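Local coordinates for protein GH62 arabinofuranosidase (Podospora anserina, PDB 4N4B) that probably cleaves terminal non-reducing alpha-L-arabinofuranosyl groups from xylan, as a calcium-containing five-bladed beta-propeller hydrolase of family GH62, at residues A[70-78]-A[87-95]. Numbering follows the deposited sequence.
Sequences GYNLVYFTF and ATFYYLDQA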
ATOM      1  N   GLY A  70      17.308  -6.724  -6.430  1.00 13.13           N
ATOM      2  CA  GLY A  70      16.218  -7.294  -5.692  1.00 14.02           C
ATOM      3  C   GLY A  70      15.536  -6.302  -4.793  1.00 10.74           C
ATOM      4  O   GLY A  70      15.860  -5.192  -4.741  1.00 10.02           O
ATOM      5  N   TYR A  71      14.562  -6.852  -4.097  1.00  9.15           N
ATOM      6  CA  TYR A  71      13.670  -6.122  -3.199  1.00  8.37           C
ATOM      7  C   TYR A  71      13.675  -6.764  -1.822  1.00  7.67           C
ATOM      8  O   TYR A  71      13.668  -7.933  -1.682  1.00  7.69           O
ATOM      9  CB  TYR A  71      12.220  -6.137  -3.726  1.00  9.95           C
ATOM     10  CG  TYR A  71      11.907  -5.199  -4.870  1.00 10.22           C
ATOM     11  CD1 TYR A  71      12.440  -5.397  -6.093  1.00 12.65           C
ATOM     12  CD2 TYR A  71      11.074  -4.140  -4.702  1.00 16.67           C
ATOM     13  CE1 TYR A  71      12.128  -4.553  -7.136  1.00 13.56           C
ATOM     14  CE2 TYR A  71      10.788  -3.307  -5.734  1.00 14.92           C
ATOM     15  CZ  TYR A  71      11.328  -3.497  -6.916  1.00 13.72           C
ATOM     16  OH  TYR A  71      10.966  -2.638  -7.932  1.00 16.86           O
ATOM     17  N   ASN A  72      13.686  -5.912  -0.818  1.00  7.33           N
ATOM     18  CA  ASN A  72      13.458  -6.346   0.539  1.00  7.12           C
ATOM     19  C   ASN A  72      12.738  -5.210   1.289  1.00  7.07           C
ATOM     20  O   ASN A  72      12.159  -4.424   0.707  1.00  7.93           O
ATOM     21  CB  ASN A  72      14.799  -6.849   1.160  1.00  8.85           C
ATOM     22  CG  ASN A  72      14.621  -7.824   2.338  1.00 10.57           C
ATOM     23  OD1 ASN A  72      14.380  -7.396   3.399  1.00 15.06           O
ATOM     24  ND2 ASN A  72      14.886  -9.070   2.143  1.00 10.38           N
ATOM     25  N   LEU A  73      12.753  -5.288   2.617  1.00  7.93           N
ATOM     26  CA  LEU A  73      11.933  -4.416   3.440  1.00  7.38           C
ATOM     27  C   LEU A  73      12.695  -3.581   4.463  1.00  7.38           C
ATOM     28  O   LEU A  73      13.655  -4.022   4.988  1.00  8.58           O
ATOM     29  CB  LEU A  73      10.839  -5.217   4.161  1.00  6.92           C
ATOM     30  CG  LEU A  73       9.865  -5.966   3.257  1.00  7.43           C
ATOM     31  CD1 LEU A  73       8.886  -6.723   4.110  1.00  8.71           C
ATOM     32  CD2 LEU A  73       9.050  -5.027   2.391  1.00  7.91           C
ATOM     33  N   VAL A  74      12.197  -2.382   4.720  1.00  7.23           N
ATOM     34  CA  VAL A  74      12.822  -1.517   5.719  1.00  7.66           C
ATOM     35  C   VAL A  74      11.752  -0.922   6.629  1.00  7.75           C
ATOM     36  O   VAL A  74      10.672  -0.677   6.190  1.00  8.35           O
ATOM     37  CB  VAL A  74      13.696  -0.422   5.035  1.00  7.98           C
ATOM     38  CG1 VAL A  74      12.833   0.586   4.218  1.00  8.60           C
ATOM     39  CG2 VAL A  74      14.558   0.344   6.042  1.00  8.32           C
ATOM     40  N   TYR A  75      12.132  -0.705   7.895  1.00  8.02           N
ATOM     41  CA  TYR A  75      11.295  -0.006   8.921  1.00  7.62           C
ATOM     42  C   TYR A  75      11.965   1.289   9.324  1.00  7.62           C
ATOM     43  O   TYR A  75      13.204   1.362   9.484  1.00  7.98           O
ATOM     44  CB  TYR A  75      11.208  -0.893  10.163  1.00  7.70           C
ATOM     45  CG  TYR A  75      10.545  -0.241  11.361  1.00  8.74           C
ATOM     46  CD1 TYR A  75       9.212   0.082  11.394  1.00  8.00           C
ATOM     47  CD2 TYR A  75      11.327   0.107  12.466  1.00  8.44           C
ATOM     48  CE1 TYR A  75       8.664   0.721  12.452  1.00  9.52           C
ATOM     49  CE2 TYR A  75      10.791   0.707  13.604  1.00  9.38           C
ATOM     50  CZ  TYR A  75       9.502   1.021  13.584  1.00  8.88           C
ATOM     51  OH  TYR A  75       8.901   1.639  14.712  1.00 11.74           O
ATOM     52  N   PHE A  76      11.192   2.306   9.484  1.00  7.34           N
ATOM     53  CA  PHE A  76      11.665   3.559  10.080  1.00  7.54           C
ATOM     54  C   PHE A  76      10.538   4.255  10.762  1.00  8.31           C
ATOM     55  O   PHE A  76       9.343   4.008  10.540  1.00  8.82           O
ATOM     56  CB  PHE A  76      12.422   4.413   9.058  1.00  9.51           C
ATOM     57  CG  PHE A  76      11.642   4.781   7.824  1.00  9.48           C
ATOM     58  CD1 PHE A  76      11.566   3.869   6.769  1.00 10.02           C
ATOM     59  CD2 PHE A  76      10.984   5.999   7.718  1.00  9.28           C
ATOM     60  CE1 PHE A  76      10.821   4.220   5.613  1.00  8.92           C
ATOM     61  CE2 PHE A  76      10.275   6.286   6.549  1.00 10.13           C
ATOM     62  CZ  PHE A  76      10.192   5.404   5.536  1.00 10.29           C
ATOM     63  N   THR A  77      10.867   5.279  11.601  1.00  9.25           N
ATOM     64  CA  THR A  77       9.925   5.922  12.492  1.00  9.27           C
ATOM     65  C   THR A  77      10.280   7.353  12.772  1.00  9.22           C
ATOM     66  O   THR A  77      11.476   7.667  12.725  1.00 10.99           O
ATOM     67  CB  THR A  77       9.814   5.090  13.787  1.00 11.00           C
ATOM     68  OG1 THR A  77       8.859   5.686  14.699  1.00 10.92           O
ATOM     69  CG2 THR A  77      11.110   4.887  14.465  1.00 11.77           C
ATOM     70  N   PHE A  78       9.315   8.197  12.993  1.00  9.80           N
ATOM     71  CA  PHE A  78       9.576   9.605  13.206  1.00 10.17           C
ATOM     72  C   PHE A  78       8.307  10.195  13.751  1.00 10.95           C
ATOM     73  O   PHE A  78       7.267   9.760  13.475  1.00 11.04           O
ATOM     74  CB  PHE A  78       9.947  10.325  11.858  1.00 11.51           C
ATOM     75  CG  PHE A  78       9.005  10.016  10.733  1.00 10.46           C
ATOM     76  CD1 PHE A  78       9.220   8.909   9.960  1.00 11.11           C
ATOM     77  CD2 PHE A  78       7.917  10.781  10.490  1.00 10.86           C
ATOM     78  CE1 PHE A  78       8.363   8.576   8.949  1.00 10.90           C
ATOM     79  CE2 PHE A  78       7.043  10.446   9.489  1.00 12.41           C
ATOM     80  CZ  PHE A  78       7.258   9.308   8.721  1.00 11.91           C
ATOM     81  N   ALA A  87      15.390   9.891   9.688  1.00 11.76           N
ATOM     82  CA  ALA A  87      15.076   8.703  10.410  1.00 10.81           C
ATOM     83  C   ALA A  87      15.951   7.552  10.052  1.00 10.47           C
ATOM     84  O   ALA A  87      16.249   7.275   8.867  1.00 11.87           O
ATOM     85  CB  ALA A  87      13.635   8.329  10.187  1.00 11.58           C
ATOM     86  N   THR A  88      16.455   6.766  11.018  1.00 10.39           N
ATOM     87  CA  THR A  88      17.281   5.608  10.855  1.00 10.25           C
ATOM     88  C   THR A  88      16.497   4.477  10.134  1.00  9.73           C
ATOM     89  O   THR A  88      15.384   4.172  10.481  1.00 10.08           O
ATOM     90  CB  THR A  88      17.775   5.101  12.219  1.00 11.16           C
ATOM     91  OG1 THR A  88      18.599   6.223  12.720  1.00 14.37           O
ATOM     92  CG2 THR A  88      18.578   3.829  12.140  1.00 10.77           C
ATOM     93  N   PHE A  89      17.171   3.851   9.207  1.00  8.99           N
ATOM     94  CA  PHE A  89      16.581   2.703   8.529  1.00  8.56           C
ATOM     95  C   PHE A  89      16.944   1.407   9.280  1.00 10.40           C
ATOM     96  O   PHE A  89      18.082   1.172   9.569  1.00 11.79           O
ATOM     97  CB  PHE A  89      17.138   2.598   7.107  1.00  9.12           C
ATOM     98  CG  PHE A  89      16.429   3.449   6.093  1.00  8.71           C
ATOM     99  CD1 PHE A  89      15.443   4.310   6.430  1.00  9.24           C
ATOM    100  CD2 PHE A  89      16.801   3.366   4.804  1.00  9.84           C
ATOM    101  CE1 PHE A  89      14.839   5.071   5.479  1.00 10.07           C
ATOM    102  CE2 PHE A  89      16.211   4.120   3.837  1.00 10.87           C
ATOM    103  CZ  PHE A  89      15.226   4.978   4.178  1.00 10.22           C
ATOM    104  N   TYR A  90      15.938   0.615   9.591  1.00  8.21           N
ATOM    105  CA  TYR A  90      16.122  -0.695  10.177  1.00  8.80           C
ATOM    106  C   TYR A  90      15.696  -1.735   9.162  1.00  8.31           C
ATOM    107  O   TYR A  90      14.603  -1.884   8.896  1.00  9.91           O
ATOM    108  CB  TYR A  90      15.356  -0.867  11.499  1.00  9.77           C
ATOM    109  CG  TYR A  90      15.751   0.159  12.547  1.00  9.92           C
ATOM    110  CD1 TYR A  90      16.823  -0.051  13.325  1.00 10.57           C
ATOM    111  CD2 TYR A  90      15.082   1.318  12.693  1.00 10.25           C
ATOM    112  CE1 TYR A  90      17.222   0.877  14.270  1.00 11.60           C
ATOM    113  CE2 TYR A  90      15.468   2.257  13.643  1.00 11.01           C
ATOM    114  CZ  TYR A  90      16.541   2.000  14.424  1.00  9.57           C
ATOM    115  OH  TYR A  90      16.893   2.995  15.330  1.00 12.99           O
ATOM    116  N   TYR A  91      16.675  -2.392   8.598  1.00  8.44           N
ATOM    117  CA  TYR A  91      16.443  -3.333   7.532  1.00  8.14           C
ATOM    118  C   TYR A  91      15.922  -4.670   8.079  1.00  8.98           C
ATOM    119  O   TYR A  91      16.485  -5.252   8.946  1.00  9.82           O
ATOM    120  CB  TYR A  91      17.755  -3.524   6.754  1.00  9.54           C
ATOM    121  CG  TYR A  91      18.192  -2.248   6.008  1.00  9.64           C
ATOM    122  CD1 TYR A  91      17.568  -1.860   4.868  1.00  9.59           C
ATOM    123  CD2 TYR A  91      19.222  -1.466   6.482  1.00 11.19           C
ATOM    124  CE1 TYR A  91      17.919  -0.718   4.221  1.00 10.71           C
ATOM    125  CE2 TYR A  91      19.587  -0.315   5.805  1.00 11.09           C
ATOM    126  CZ  TYR A  91      18.946   0.040   4.666  1.00 11.61           C
ATOM    127  OH  TYR A  91      19.335   1.166   3.994  1.00 12.83           O
ATOM    128  N   LEU A  92      14.817  -5.112   7.536  1.00  8.27           N
ATOM    129  CA  LEU A  92      14.155  -6.290   8.072  1.00  8.50           C
ATOM    130  C   LEU A  92      14.831  -7.598   7.701  1.00  9.08           C
ATOM    131  O   LEU A  92      14.525  -8.603   8.249  1.00  9.91           O
ATOM    132  CB  LEU A  92      12.669  -6.320   7.706  1.00  8.48           C
ATOM    133  CG  LEU A  92      11.822  -5.132   8.144  1.00  9.49           C
ATOM    134  CD1 LEU A  92      10.351  -5.539   8.069  1.00 10.16           C
ATOM    135  CD2 LEU A  92      12.145  -4.676   9.592  1.00 10.24           C
ATOM    136  N   ASP A  93      15.812  -7.518   6.813  1.00  9.78           N
ATOM    137  CA  ASP A  93      16.621  -8.722   6.565  1.00 10.54           C
ATOM    138  C   ASP A  93      17.470  -9.121   7.766  1.00 11.62           C
ATOM    139  O   ASP A  93      18.009 -10.220   7.766  1.00 13.23           O
ATOM    140  CB  ASP A  93      17.440  -8.646   5.282  1.00 11.43           C
ATOM    141  CG  ASP A  93      18.525  -7.615   5.281  1.00 14.04           C
ATOM    142  OD1 ASP A  93      18.810  -7.008   6.312  1.00 13.77           O
ATOM    143  OD2 ASP A  93      19.131  -7.389   4.194  1.00 15.62           O
ATOM    144  N   GLN A  94      17.527  -8.264   8.808  1.00  9.91           N
ATOM    145  CA  GLN A  94      18.192  -8.584  10.068  1.00 12.99           C
ATOM    146  C   GLN A  94      17.272  -9.319  11.018  1.00 13.26           C
ATOM    147  O   GLN A  94      17.779  -9.873  12.014  1.00 15.20           O
ATOM    148  CB  GLN A  94      18.706  -7.285  10.717  1.00 13.31           C
ATOM    149  CG  GLN A  94      19.640  -6.495   9.802  1.00 14.86           C
ATOM    150  CD  GLN A  94      20.827  -7.292   9.330  1.00 19.56           C
ATOM    151  OE1 GLN A  94      20.990  -7.738   8.135  1.00 21.96           O
ATOM    152  NE2 GLN A  94      21.662  -7.521  10.255  1.00 20.96           N
ATOM    153  N   ALA A  95      16.014  -9.408  10.767  1.00 10.11           N
ATOM    154  CA  ALA A  95      15.043 -10.217  11.474  1.00  9.70           C
ATOM    155  C   ALA A  95      15.013 -11.636  10.893  1.00  9.86           C
ATOM    156  O   ALA A  95      15.503 -11.847   9.775  1.00 10.52           O
ATOM    157  CB  ALA A  95      13.643  -9.616  11.371  1.00  9.69           C
TER
HETATM  158  O   HOH W   1      16.051  -5.417   4.389  1.00 11.49           O
HETATM  159  O   HOH W   2      13.658   5.212  12.324  1.00 10.08           O
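The carbonyl oxygen L73 O is gripped twice: by L92 N at 3.0 Å, in a nearly straight bond (169°), and by a water that donates at 2.8 Å. That water also donates to N72 OD1 and accepts from D93 N, so it bridges the strand to the start of the 3-10 segment 92-94. With its CG anti to the backbone N (chi1 -157°), N72 curls OD1 back over its own chain to take L73 N at 2.8 Å, while its ND2 hydrogen-bonds to the carbonyl oxygens of G98 and G100. Truncating N72 to an alanine is likely to cost the water one acceptor, L73 N its bonded oxygen, and the G98 and G100 carbonyls their amide donor. Further along, Y75 and Y90 form an antiparallel hydrogen-bonded pair, Y90 N to Y75 O at 2.8 Å. On the V74 and Y91 face, V74 CG2 packs against F89 CB at 3.6 Å, and F89 CE1 sits over one face of the F76 ring, the planes 38° apart. A second water joins T77 N to T88 O. Strand 90-91 is outermost in its four-stranded propeller blade; few direct bonds pair it, and water and the N72 side chain continue the link beyond.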